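PDB 6GEF: type IV secretion system protein DotB from Yersinia pseudotuberculosis IP 31758, which probably hydrolyses ATP as a hexameric AAA+ ATPase of the GspE family, and so is likely to power a type IVb secretion system. Local coordinates for residues A[36-41]-A[89-94]; A[40-45]-A[110-115]; A[46-51]-A[64-69]; A[131-136]-A[148-153]; A[154-159]-A[223-228]. All coordinates share one frame; numbering follows the deposited sequence.

Contact 1 (A[36-41]-A[89-94])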
# COMPACT_ATOMS: atom_id res chain seq x y z
N GLU A 36 -3.43 49.00 22.06
CA GLU A 36 -3.97 49.45 20.80
C GLU A 36 -2.92 49.88 19.78
O GLU A 36 -3.27 50.14 18.62
CB GLU A 36 -4.93 50.60 21.08
CG GLU A 36 -6.03 50.25 22.05
CD GLU A 36 -7.46 50.51 21.54
OE1 GLU A 36 -8.37 50.58 22.35
OE2 GLU A 36 -7.64 50.63 20.31
N HIS A 37 -1.64 49.95 20.17
CA HIS A 37 -0.57 50.33 19.27
C HIS A 37 0.54 49.32 19.34
O HIS A 37 1.00 49.00 20.42
CB HIS A 37 -0.04 51.74 19.63
CG HIS A 37 -0.90 52.85 19.12
ND1 HIS A 37 -1.94 53.39 19.86
CD2 HIS A 37 -0.88 53.51 17.94
CE1 HIS A 37 -2.55 54.32 19.14
NE2 HIS A 37 -1.92 54.42 17.98
N GLU A 38 0.99 48.85 18.17
CA GLU A 38 2.15 47.95 18.12
C GLU A 38 3.35 48.52 18.86
O GLU A 38 4.25 47.78 19.22
CB GLU A 38 2.50 47.63 16.67
CG GLU A 38 3.73 46.78 16.49
CD GLU A 38 3.94 46.28 15.08
OE1 GLU A 38 5.06 45.82 14.76
OE2 GLU A 38 2.99 46.35 14.27
N ALA A 39 3.38 49.84 19.06
CA ALA A 39 4.54 50.47 19.67
C ALA A 39 4.67 50.06 21.14
O ALA A 39 5.79 49.83 21.62
CB ALA A 39 4.45 51.98 19.54
N GLN A 40 3.55 49.97 21.87
CA GLN A 40 3.59 49.57 23.25
C GLN A 40 3.73 48.07 23.43
O GLN A 40 4.23 47.61 24.47
CB GLN A 40 2.36 50.07 24.00
CG GLN A 40 1.08 49.93 23.23
CD GLN A 40 -0.04 50.83 23.74
OE1 GLN A 40 -1.14 50.82 23.19
NE2 GLN A 40 0.24 51.64 24.82
N PHE A 41 3.34 47.28 22.46
CA PHE A 41 3.75 45.87 22.41
C PHE A 41 5.26 45.73 22.22
O PHE A 41 5.91 44.97 22.94
CB PHE A 41 3.00 45.13 21.30
CG PHE A 41 3.36 43.69 21.18
CD1 PHE A 41 3.27 42.83 22.27
CD2 PHE A 41 3.76 43.17 19.97
CE1 PHE A 41 3.62 41.50 22.14
CE2 PHE A 41 4.12 41.82 19.85
CZ PHE A 41 4.04 41.00 20.93
N ALA A 89 -1.64 39.45 17.73
CA ALA A 89 -1.51 38.51 16.61
C ALA A 89 -1.24 39.22 15.32
O ALA A 89 -0.37 38.83 14.53
CB ALA A 89 -2.73 37.62 16.51
N LEU A 90 -1.99 40.32 15.06
CA LEU A 90 -1.73 41.15 13.89
C LEU A 90 -0.23 41.51 13.78
O LEU A 90 0.40 41.28 12.76
CB LEU A 90 -2.56 42.41 13.96
CG LEU A 90 -2.73 43.19 12.65
CD1 LEU A 90 -1.38 43.80 12.15
CD2 LEU A 90 -3.36 42.26 11.60
N TRP A 91 0.33 42.00 14.87
CA TRP A 91 1.67 42.57 14.83
C TRP A 91 2.72 41.49 14.74
O TRP A 91 3.57 41.50 13.83
CB TRP A 91 1.92 43.49 16.03
CG TRP A 91 0.82 44.49 16.27
CD1 TRP A 91 0.10 45.16 15.31
CD2 TRP A 91 0.32 44.92 17.53
NE1 TRP A 91 -0.81 45.99 15.92
CE2 TRP A 91 -0.71 45.85 17.27
CE3 TRP A 91 0.62 44.60 18.85
CZ2 TRP A 91 -1.42 46.48 18.29
CZ3 TRP A 91 -0.09 45.22 19.87
CH2 TRP A 91 -1.11 46.15 19.58
N ALA A 92 2.69 40.54 15.67
CA ALA A 92 3.71 39.48 15.70
C ALA A 92 3.65 38.60 14.46
O ALA A 92 4.68 38.32 13.85
CB ALA A 92 3.56 38.66 16.96
N SER A 93 2.44 38.23 14.05
CA SER A 93 2.28 37.47 12.81
C SER A 93 2.82 38.27 11.61
O SER A 93 3.45 37.69 10.74
CB SER A 93 0.82 37.09 12.61
OG SER A 93 0.05 38.22 12.21
N GLY A 94 2.55 39.57 11.59
CA GLY A 94 2.73 40.34 10.37
C GLY A 94 1.68 40.13 9.32
O GLY A 94 1.84 40.64 8.22

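Contact 2 (A[40-45]-A[110-115])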
# COMPACT_ATOMS: atom_id res chain seq x y z
N GLN A 40 3.55 49.97 21.87
CA GLN A 40 3.59 49.57 23.25
C GLN A 40 3.73 48.07 23.43
O GLN A 40 4.23 47.61 24.47
CB GLN A 40 2.36 50.07 24.00
CG GLN A 40 1.08 49.93 23.23
CD GLN A 40 -0.04 50.83 23.74
OE1 GLN A 40 -1.14 50.82 23.19
NE2 GLN A 40 0.24 51.64 24.82
N PHE A 41 3.34 47.28 22.46
CA PHE A 41 3.75 45.87 22.41
C PHE A 41 5.26 45.73 22.22
O PHE A 41 5.91 44.97 22.94
CB PHE A 41 3.00 45.13 21.30
CG PHE A 41 3.36 43.69 21.18
CD1 PHE A 41 3.27 42.83 22.27
CD2 PHE A 41 3.76 43.17 19.97
CE1 PHE A 41 3.62 41.50 22.14
CE2 PHE A 41 4.12 41.82 19.85
CZ PHE A 41 4.04 41.00 20.93
N LYS A 42 5.82 46.46 21.27
CA LYS A 42 7.28 46.46 21.09
C LYS A 42 7.99 46.92 22.37
O LYS A 42 9.02 46.38 22.72
CB LYS A 42 7.66 47.37 19.91
CG LYS A 42 7.11 46.88 18.58
CD LYS A 42 7.66 47.70 17.43
CE LYS A 42 7.81 46.87 16.16
NZ LYS A 42 7.66 47.71 14.94
N ASP A 43 7.41 47.91 23.06
CA ASP A 43 7.97 48.33 24.34
C ASP A 43 7.80 47.28 25.40
O ASP A 43 8.58 47.25 26.36
CB ASP A 43 7.36 49.68 24.76
CG ASP A 43 7.74 50.81 23.81
OD1 ASP A 43 8.38 50.55 22.73
OD2 ASP A 43 7.37 51.95 24.15
N THR A 44 6.76 46.46 25.31
CA THR A 44 6.60 45.33 26.24
C THR A 44 7.68 44.29 26.00
O THR A 44 8.24 43.76 26.96
CB THR A 44 5.19 44.75 26.11
OG1 THR A 44 4.23 45.80 26.22
CG2 THR A 44 4.95 43.71 27.21
N VAL A 45 7.94 43.94 24.75
CA VAL A 45 8.94 42.94 24.45
C VAL A 45 10.31 43.48 24.76
O VAL A 45 11.25 42.70 25.08
CB VAL A 45 8.79 42.39 23.02
CG1 VAL A 45 7.38 42.60 22.52
CG2 VAL A 45 9.81 43.01 22.11
N THR A 110 6.38 32.49 12.45
CA THR A 110 7.09 33.57 11.78
C THR A 110 8.22 34.05 12.68
O THR A 110 8.52 33.46 13.70
CB THR A 110 6.10 34.73 11.42
OG1 THR A 110 4.75 34.27 11.53
CG2 THR A 110 6.36 35.21 10.01
N ARG A 111 8.87 35.13 12.25
CA ARG A 111 9.84 35.86 13.05
C ARG A 111 9.37 37.28 13.27
O ARG A 111 8.72 37.88 12.41
CB ARG A 111 11.18 35.85 12.34
CG ARG A 111 11.92 34.49 12.40
CD ARG A 111 12.55 34.11 11.07
NE ARG A 111 11.53 33.97 10.04
CZ ARG A 111 10.78 32.89 9.83
NH1 ARG A 111 9.89 32.88 8.85
NH2 ARG A 111 10.93 31.83 10.64
N TYR A 112 9.68 37.82 14.44
CA TYR A 112 9.26 39.15 14.85
C TYR A 112 10.47 39.87 15.46
O TYR A 112 10.99 39.41 16.48
CB TYR A 112 8.11 39.08 15.85
CG TYR A 112 7.61 40.42 16.34
CD1 TYR A 112 6.74 41.18 15.58
CD2 TYR A 112 8.07 40.95 17.55
CE1 TYR A 112 6.29 42.41 16.02
CE2 TYR A 112 7.62 42.16 18.01
CZ TYR A 112 6.74 42.91 17.24
OH TYR A 112 6.28 44.13 17.68
N GLU A 113 10.84 41.00 14.87
CA GLU A 113 12.07 41.69 15.25
C GLU A 113 11.74 42.99 15.95
O GLU A 113 10.80 43.70 15.55
CB GLU A 113 12.93 41.98 14.01
CG GLU A 113 12.89 40.93 12.92
CD GLU A 113 13.72 39.68 13.26
OE1 GLU A 113 13.60 38.66 12.56
OE2 GLU A 113 14.49 39.74 14.22
N VAL A 114 12.48 43.30 17.00
CA VAL A 114 12.32 44.55 17.75
C VAL A 114 13.71 45.14 17.98
O VAL A 114 14.66 44.41 18.29
CB VAL A 114 11.58 44.31 19.11
CG1 VAL A 114 10.62 43.16 19.01
CG2 VAL A 114 12.55 44.06 20.22
N PHE A 115 13.78 46.45 17.92
CA PHE A 115 15.08 47.15 17.83
C PHE A 115 15.30 47.93 19.11
O PHE A 115 14.42 48.70 19.54
CB PHE A 115 15.13 48.11 16.62
CG PHE A 115 14.83 47.45 15.30
CD1 PHE A 115 13.49 47.20 14.93
CD2 PHE A 115 15.86 47.03 14.47
CE1 PHE A 115 13.21 46.53 13.75
CE2 PHE A 115 15.58 46.38 13.27
CZ PHE A 115 14.25 46.13 12.91

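Contact 3 (A[46-51]-A[64-69])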
# COMPACT_ATOMS: atom_id res chain seq x y z
N LEU A 46 10.56 44.76 24.58
CA LEU A 46 11.83 45.38 24.98
C LEU A 46 11.96 45.42 26.51
O LEU A 46 13.06 45.24 27.03
CB LEU A 46 11.97 46.75 24.37
CG LEU A 46 12.46 46.81 22.92
CD1 LEU A 46 12.14 48.21 22.34
CD2 LEU A 46 13.96 46.50 22.87
N GLU A 47 10.88 45.69 27.21
CA GLU A 47 10.89 45.60 28.66
C GLU A 47 11.25 44.19 29.13
O GLU A 47 12.08 44.02 30.01
CB GLU A 47 9.54 46.07 29.23
CG GLU A 47 9.32 45.72 30.70
CD GLU A 47 10.38 46.26 31.59
OE1 GLU A 47 10.24 46.15 32.82
OE2 GLU A 47 11.39 46.82 31.09
N PHE A 48 10.56 43.19 28.60
CA PHE A 48 10.94 41.81 28.89
C PHE A 48 12.38 41.54 28.48
O PHE A 48 13.06 40.73 29.13
CB PHE A 48 9.98 40.83 28.20
CG PHE A 48 8.70 40.61 28.95
CD1 PHE A 48 8.72 40.37 30.31
CD2 PHE A 48 7.48 40.62 28.31
CE1 PHE A 48 7.54 40.14 31.02
CE2 PHE A 48 6.31 40.39 29.02
CZ PHE A 48 6.35 40.16 30.37
N LEU A 49 12.86 42.15 27.41
CA LEU A 49 14.22 41.88 26.94
C LEU A 49 15.25 42.46 27.86
O LEU A 49 16.33 41.89 28.04
CB LEU A 49 14.39 42.41 25.51
CG LEU A 49 15.55 41.82 24.70
CD1 LEU A 49 15.50 42.39 23.29
CD2 LEU A 49 16.85 42.10 25.38
N ALA A 50 14.99 43.61 28.47
CA ALA A 50 15.81 44.09 29.59
C ALA A 50 16.00 43.00 30.66
O ALA A 50 17.06 42.89 31.25
CB ALA A 50 15.21 45.35 30.18
N HIS A 51 14.98 42.21 30.88
CA HIS A 51 15.00 41.17 31.90
C HIS A 51 15.62 39.85 31.42
O HIS A 51 15.72 38.93 32.22
CB HIS A 51 13.60 40.90 32.45
CG HIS A 51 13.11 41.95 33.39
ND1 HIS A 51 13.41 41.92 34.74
CD2 HIS A 51 12.34 43.05 33.20
CE1 HIS A 51 12.87 42.96 35.34
NE2 HIS A 51 12.22 43.66 34.42
N ILE A 64 0.38 39.68 29.65
CA ILE A 64 1.55 39.28 28.91
C ILE A 64 2.60 38.72 29.86
O ILE A 64 3.07 39.42 30.73
CB ILE A 64 2.09 40.40 28.02
CG1 ILE A 64 1.16 40.69 26.87
CG2 ILE A 64 3.48 40.09 27.51
CD1 ILE A 64 1.69 41.74 25.90
N SER A 65 3.01 37.47 29.64
CA SER A 65 3.91 36.77 30.52
C SER A 65 5.15 36.34 29.76
O SER A 65 5.11 36.14 28.54
CB SER A 65 3.24 35.52 31.12
OG SER A 65 2.02 35.83 31.75
N ALA A 66 6.26 36.23 30.49
CA ALA A 66 7.52 35.82 29.89
C ALA A 66 8.22 34.86 30.85
O ALA A 66 8.08 34.97 32.07
CB ALA A 66 8.42 37.01 29.59
N LYS A 67 8.98 33.93 30.29
CA LYS A 67 9.89 33.10 31.04
C LYS A 67 11.24 33.83 31.16
O LYS A 67 12.17 33.60 30.41
CB LYS A 67 10.04 31.73 30.38
CG LYS A 67 8.85 30.82 30.61
CD LYS A 67 9.15 29.42 30.17
CE LYS A 67 7.98 28.47 30.43
NZ LYS A 67 8.25 27.17 29.78
N VAL A 68 11.32 34.69 32.14
CA VAL A 68 12.59 35.28 32.58
C VAL A 68 13.32 34.23 33.44
O VAL A 68 12.77 33.70 34.41
CB VAL A 68 12.37 36.55 33.37
CG1 VAL A 68 13.67 37.04 33.98
CG2 VAL A 68 11.74 37.62 32.51
N LYS A 69 14.55 33.91 33.02
CA LYS A 69 15.38 32.97 33.74
C LYS A 69 14.62 31.75 34.23
O LYS A 69 14.52 31.47 35.44
CB LYS A 69 16.14 33.68 34.86
CG LYS A 69 17.31 34.54 34.31
CD LYS A 69 17.44 35.82 35.16
CE LYS A 69 18.37 36.81 34.50
NZ LYS A 69 18.70 37.94 35.39

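Contact 4 (A[131-136]-A[148-153])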
# COMPACT_ATOMS: atom_id res chain seq x y z
N TYR A 131 12.64 37.22 17.43
CA TYR A 131 11.78 36.27 18.16
C TYR A 131 11.16 35.31 17.17
O TYR A 131 10.78 35.69 16.08
CB TYR A 131 10.70 37.00 18.95
CG TYR A 131 11.23 37.77 20.15
CD1 TYR A 131 11.82 39.03 19.98
CD2 TYR A 131 11.18 37.23 21.43
CE1 TYR A 131 12.30 39.72 21.07
CE2 TYR A 131 11.66 37.95 22.51
CZ TYR A 131 12.23 39.19 22.31
OH TYR A 131 12.69 39.89 23.41
N ARG A 132 11.04 34.05 17.58
CA ARG A 132 10.25 33.05 16.86
C ARG A 132 8.83 33.10 17.39
O ARG A 132 8.59 32.84 18.57
CB ARG A 132 10.85 31.66 17.06
CG ARG A 132 12.36 31.60 16.86
CD ARG A 132 12.88 30.21 17.09
NE ARG A 132 14.32 30.13 16.86
CZ ARG A 132 14.90 29.90 15.68
NH1 ARG A 132 16.21 29.80 15.58
NH2 ARG A 132 14.15 29.74 14.60
N VAL A 133 7.87 33.41 16.53
CA VAL A 133 6.49 33.62 16.91
C VAL A 133 5.68 32.43 16.41
O VAL A 133 5.51 32.23 15.20
CB VAL A 133 5.93 34.93 16.30
CG1 VAL A 133 4.48 35.14 16.69
CG2 VAL A 133 6.80 36.10 16.74
N ASN A 134 5.19 31.63 17.35
CA ASN A 134 4.15 30.65 17.09
C ASN A 134 2.81 31.18 17.56
O ASN A 134 2.70 31.63 18.69
CB ASN A 134 4.47 29.34 17.82
CG ASN A 134 3.30 28.39 17.83
OD1 ASN A 134 2.59 28.30 18.83
ND2 ASN A 134 3.14 27.65 16.76
N ILE A 135 1.81 31.12 16.69
CA ILE A 135 0.44 31.48 17.01
C ILE A 135 -0.43 30.24 16.86
O ILE A 135 -0.57 29.72 15.77
CB ILE A 135 -0.07 32.63 16.11
CG1 ILE A 135 0.81 33.86 16.29
CG2 ILE A 135 -1.51 32.98 16.45
CD1 ILE A 135 0.33 35.10 15.61
N SER A 136 -1.03 29.80 17.96
CA SER A 136 -1.68 28.49 18.03
C SER A 136 -3.09 28.64 18.56
O SER A 136 -3.31 29.40 19.51
CB SER A 136 -0.90 27.52 18.95
OG SER A 136 0.27 27.03 18.31
N ILE A 148 -0.08 33.30 21.59
CA ILE A 148 1.17 33.67 20.94
C ILE A 148 2.32 33.32 21.88
O ILE A 148 2.28 33.62 23.08
CB ILE A 148 1.21 35.18 20.60
CG1 ILE A 148 0.05 35.55 19.68
CG2 ILE A 148 2.52 35.54 19.95
CD1 ILE A 148 -0.64 36.85 20.07
N VAL A 149 3.34 32.65 21.33
CA VAL A 149 4.58 32.40 22.02
C VAL A 149 5.73 32.90 21.19
O VAL A 149 5.85 32.55 20.02
CB VAL A 149 4.75 30.88 22.31
CG1 VAL A 149 6.04 30.62 23.06
CG2 VAL A 149 3.58 30.37 23.16
N MET A 150 6.56 33.75 21.78
CA MET A 150 7.74 34.32 21.12
C MET A 150 8.98 33.85 21.85
O MET A 150 9.08 33.99 23.07
CB MET A 150 7.69 35.85 21.13
CG MET A 150 6.33 36.42 20.74
SD MET A 150 6.50 38.12 20.07
CE MET A 150 7.01 38.94 21.54
N ARG A 151 9.93 33.30 21.09
CA ARG A 151 11.15 32.74 21.65
C ARG A 151 12.32 33.56 21.14
O ARG A 151 12.64 33.53 19.93
CB ARG A 151 11.31 31.25 21.24
CG ARG A 151 10.31 30.34 21.94
CD ARG A 151 9.93 29.12 21.13
NE ARG A 151 9.33 29.48 19.83
CZ ARG A 151 9.53 28.81 18.70
NH1 ARG A 151 10.35 27.73 18.65
NH2 ARG A 151 8.89 29.22 17.60
N SER A 152 12.99 34.27 22.04
CA SER A 152 14.18 35.05 21.66
C SER A 152 15.15 34.20 20.84
O SER A 152 15.42 33.08 21.18
CB SER A 152 14.87 35.60 22.90
OG SER A 152 15.66 34.60 23.50
N ILE A 153 15.64 34.76 19.76
CA ILE A 153 16.68 34.15 18.93
C ILE A 153 18.04 34.78 19.31
O ILE A 153 18.17 36.00 19.28
CB ILE A 153 16.42 34.38 17.45
CG1 ILE A 153 14.95 34.14 17.11
CG2 ILE A 153 17.34 33.48 16.61
CD1 ILE A 153 14.64 34.18 15.62

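Contact 5 (A[154-159]-A[223-228])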
# COMPACT_ATOMS: atom_id res chain seq x y z
N PRO A 154 19.01 33.97 19.75
CA PRO A 154 20.36 34.50 19.92
C PRO A 154 20.99 34.86 18.58
O PRO A 154 20.77 34.15 17.57
CB PRO A 154 21.11 33.34 20.59
CG PRO A 154 20.38 32.13 20.19
CD PRO A 154 18.93 32.55 20.12
N LEU A 155 21.78 35.92 18.57
CA LEU A 155 22.54 36.27 17.37
C LEU A 155 23.91 35.54 17.34
O LEU A 155 24.17 34.74 16.45
CB LEU A 155 22.74 37.79 17.25
CG LEU A 155 23.00 38.32 15.86
CD1 LEU A 155 23.04 39.86 15.90
CD2 LEU A 155 24.30 37.78 15.35
N ASP A 156 24.75 35.84 18.32
CA ASP A 156 26.17 35.54 18.24
C ASP A 156 26.53 34.53 19.33
O ASP A 156 26.16 34.71 20.48
CB ASP A 156 27.01 36.82 18.43
CG ASP A 156 27.36 37.47 17.14
OD1 ASP A 156 27.29 36.79 16.06
OD2 ASP A 156 27.72 38.68 17.18
N PRO A 157 27.26 33.47 18.98
CA PRO A 157 27.72 32.54 20.01
C PRO A 157 28.42 33.27 21.15
O PRO A 157 29.11 34.26 20.93
CB PRO A 157 28.68 31.62 19.25
CG PRO A 157 28.21 31.66 17.85
CD PRO A 157 27.68 33.05 17.63
N LEU A 158 28.23 32.78 22.37
CA LEU A 158 28.83 33.41 23.53
C LEU A 158 30.24 32.88 23.73
O LEU A 158 30.52 31.72 23.51
CB LEU A 158 28.00 33.12 24.79
CG LEU A 158 26.75 33.99 24.97
CD1 LEU A 158 25.67 33.64 23.98
CD2 LEU A 158 26.24 33.83 26.39
N PRO A 159 31.16 33.75 24.19
CA PRO A 159 32.48 33.27 24.63
C PRO A 159 32.38 32.14 25.64
O PRO A 159 31.33 31.95 26.27
CB PRO A 159 33.11 34.51 25.24
CG PRO A 159 32.44 35.66 24.57
CD PRO A 159 31.04 35.22 24.31
N TYR A 223 27.08 32.73 12.66
CA TYR A 223 28.51 33.03 12.73
C TYR A 223 28.93 34.06 11.68
O TYR A 223 30.06 34.07 11.22
CB TYR A 223 29.34 31.75 12.59
CG TYR A 223 28.91 30.64 13.51
CD1 TYR A 223 27.75 29.89 13.24
CD2 TYR A 223 29.64 30.32 14.63
CE1 TYR A 223 27.34 28.88 14.09
CE2 TYR A 223 29.25 29.31 15.49
CZ TYR A 223 28.09 28.60 15.22
OH TYR A 223 27.69 27.57 16.04
N ASP A 224 28.01 34.95 11.33
CA ASP A 224 28.28 36.01 10.37
C ASP A 224 29.31 36.98 10.91
O ASP A 224 30.17 37.47 10.14
CB ASP A 224 27.01 36.74 9.99
CG ASP A 224 25.92 35.72 9.47
OD1 ASP A 224 26.24 34.54 9.27
OD2 ASP A 224 24.75 36.02 9.22
N ASN A 225 29.31 37.23 12.22
CA ASN A 225 30.18 38.23 12.82
C ASN A 225 31.45 37.64 13.42
O ASN A 225 32.20 38.36 14.07
CB ASN A 225 29.42 39.04 13.88
CG ASN A 225 28.16 39.68 13.32
OD1 ASN A 225 28.19 40.20 12.20
ND2 ASN A 225 27.04 39.63 14.07
N ILE A 226 31.71 36.36 13.20
CA ILE A 226 32.88 35.70 13.74
C ILE A 226 33.96 35.70 12.67
O ILE A 226 33.81 35.12 11.59
CB ILE A 226 32.57 34.26 14.18
CG1 ILE A 226 31.28 34.20 15.00
CG2 ILE A 226 33.75 33.66 14.95
CD1 ILE A 226 31.31 35.04 16.25
N LYS A 227 35.06 36.39 12.94
CA LYS A 227 36.24 36.37 12.11
C LYS A 227 37.09 35.14 12.44
O LYS A 227 37.38 34.86 13.60
CB LYS A 227 37.06 37.63 12.38
CG LYS A 227 36.39 38.73 13.20
CD LYS A 227 37.35 39.90 13.30
CE LYS A 227 36.88 40.94 14.32
NZ LYS A 227 37.83 42.09 14.34
N SER A 228 37.45 34.39 11.41
CA SER A 228 38.35 33.26 11.53
C SER A 228 39.51 33.42 10.57
O SER A 228 39.37 34.02 9.50
CB SER A 228 37.63 31.92 11.24
OG SER A 228 38.50 30.83 11.39

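Contact 1 (A[36-41]-A[89-94])
Gln40 OE1 is gripped by two backbone N-H groups, Glu36 N at 3.1 Å and His37 N at 3.2 Å, both in the plane of its carbonyl and on its lone pairs. His37 is the N-cap of helix 38-50, and Gln40, three residues on, folds its side chain back to accept both N-H groups. The two bonds pin the start of this helix where it meets the end of helix 82-93, both belonging to the N-terminal domain. No hydrogen bond crosses between the helices; the contact rests on Trp91. With its CG anti to the carbonyl carbon, Trp91 slides its indole beneath the first turn of helix 38-50, so that the CA of Glu38 lies 3.5 Å above the ring plane and the carbonyl carbon of His37 lies nearer the rim on the same face. The Glu38 side chain, extended beyond CG, runs back along the indole and leaves carboxylate OE2 3.3 Å from Trp91 CD1. Phe41 comes to the six-membered ring obliquely, planes 37° apart, while the Ala92 methyl lies near CE2 of the Phe41 ring. In a CH-pi contact, Glu38 CB sits 3.5 Å from the centroid of the Trp91 five-membered ring, only 6° off the normal.

Contact 2 (A[40-45]-A[110-115])
Phe41 and Tyr112 meet end-on, their planes inclined at 44° and their centroids 5.5 Å apart, an oblique meeting. Both side chains leave with CG anti to the backbone N, which swings each ring out from its own backbone into the layer between helix and strand. The touching parts are one side of the phenyl ring and the phenol end: Phe41 CE2 lies 3.9 Å from Tyr112 CZ, and Phe41 CD2 lies 3.5 Å from Tyr112 OH. Lys42 crosses the same phenol obliquely. Its methylenes, CG and CE above all, bend around Tyr112 OH, while its ammonium leads off toward Glu38 in a long, weak ion pair. Helix 38-50 thus lies across strand 108-115, an edge strand within this chain of the antiparallel sheet of the N-terminal domain, the short axes crossing at -82° and approaching to 8.8 Å. At this near-perpendicular crossing only about one turn of the helix, Phe41 to Val45, faces the strand. At the far end of that turn, Val45 and Val114 meet by their methyl ends, CG2 of Val45 resting between the two methyls of Val114. The other methyl of Val45, CG1, lies over the centre of the Phe41 ring, 3.9 Å above the plane. Met150 of strand 143-153 touches Phe41, Val45 and Tyr112 alike. On another side of the helix, Thr44 OG1 bonds back to Gln40 O at 2.5 Å, an oxygen that also accepts from Thr44 N.

Contact 3 (A[46-51]-A[64-69])
The last turn of helix 38-50 runs over strand 65-68 with side chains filling the gap, the CA atoms of Phe48 and Ala66 lying 7.0 Å apart and those of His51 and Val68 6.4 Å apart. Phe48 carries the contact. Its CG is anti to the carbonyl carbon, chi1 -82°, which lowers the ring onto the sheet so that the Ala66 methyl stands under the centre of one face, a CH-pi contact with CB 3.5 Å from the ring centroid and 13° off the normal. Ile64 meets the same ring at its rim: CG2 approaches CE2 near the ring plane, and the carbonyl O of Ile64 also lies in plane at the edge, 3.4 Å from Phe48 CZ. The ring is thereby fitted between a face contact and an edge contact from Ala66 and Ile64, two residues apart in the 64-69 segment. At the helix end Val68 takes over, placing CG1 3.3 Å from His51 O and CG2 beside His51 CB. The imidazole itself turns elsewhere, with NE2 hydrogen-bonded to Phe25 O. Lys67 projects from the other side of the strand, where NZ bonds to Asn258 and Thr256 of a neighbouring subunit. With no hydrogen bond between helix and strand, the join depends on apolar burial and the fit of one aromatic ring, while several polar side chains, among them His51 and Lys67, find their partners elsewhere, Lys67 across a subunit interface.

Contact 4 (A[131-136]-A[148-153])
Backbone hydrogen bonds set the register of these two antiparallel strands, the arms of the hairpin 128-140/143-153 in the N-terminal sheet. Arg132 and Arg151 form one hydrogen-bonded pair, Asn134 and Val149 the next, and all four N-to-O distances are 2.9 Å. They differ in approach: Arg151 N uses a lone pair of Arg132 O, Arg132 N stands above the carbonyl plane of Arg151, and the Asn134-Val149 bonds run nearly along the C=O axes. CA-H...O contacts from Tyr131, Val133, Ile148 and Met150 fill the intervals. Apolar side chains line much of one face. Ile135 and Ile148 lie side by side, CG1 to CG1 at 3.9 Å, and Val133 stands between Ile148 and the Met150 sulfur. Met150 also crosses Tyr131, its SD 5.4 Å from the ring centroid in an oblique Met-aromatic contact. The other face, with Arg132, Asn134, Val149 and Arg151, is mixed, and two arginines dominate it. The Arg151 guanidinium lies flat against Arg132 CB, 3.1 Å above its plane, whereas Arg132, extended to NE, passes Ile153 and delivers NH1 to Ile219 O and, in a salt bridge, to Glu220. The two strands therefore present unlike faces: a largely apolar one packed against helices 38-50 and 82-93, and a more polar one from which Asn134, Val149 and Arg151 meet a neighbouring subunit. The like charges of the arginines, NE of Arg132 5.0 Å from NH1 of Arg151, are probably eased by Glu220.

Contact 5 (A[154-159]-A[223-228])
The Tyr223 ring receives Pro157 obliquely: the proline CG touches the CE2 side of the ring at 3.5 Å. Ser195 and Ile198 of helix 187-203 and Ile233 and Gln235 of strand 232-237 also touch the tyrosine side chain. The other two flat groups, the Asp156 carboxylate and the Asn225 amide, stand almost perpendicular, 88° apart, and ND2 alone of the amide bonds weakly to both oxygens. Asn225 ND2 lies 3.3 Å from Asp156 OD2 and 3.5 Å from OD1, the first bond being the straighter at 160°. Leu155 crosses Asn225 at about a right angle, CD2 lying 3.5 Å from ND2, and Ile226 CD1 loosely approaches Pro157 CD at 4.4 Å. Within the type I beta turn from Tyr223 to Ile226, Asn225 and Ile226 point toward the 154-159 segment. That segment is irregular and proline-rich. It follows the last strand of the N-terminal sheet and leads into helix 160-163, with Pro159 at the N-cap, and it is docked on a loop between two strands of the nucleotide-binding core. Such an irregular linker joining the N-terminal domain to the RecA-like P-loop domain is characteristic of the GspE-family secretion ATPases.

Overall arrangement
Contacts 1, 2 and 3 follow one another along helix 38-50, which meets helix 82-93, then strand 108-115, then strand 65-68; their centres lie 8 Å (1 to 2) and 11 Å (2 to 3) apart. Contact 4 lies in the six-stranded antiparallel sheet beneath, about 10 Å from contact 2 between centres, and strand 108-115 bonds to its strand 128-140. These four lie in the N-terminal domain, where helix 38-50 and helix 82-93 pack on the sheet. Contact 5 stands apart, its centre 22 to 30 Å from the others, although segment 154-159 directly continues strand 143-153. It thus ties the N-terminal domain to the nucleotide-binding domain, while contacts 3 and 4 both reach the same neighbouring subunit of the hexamer.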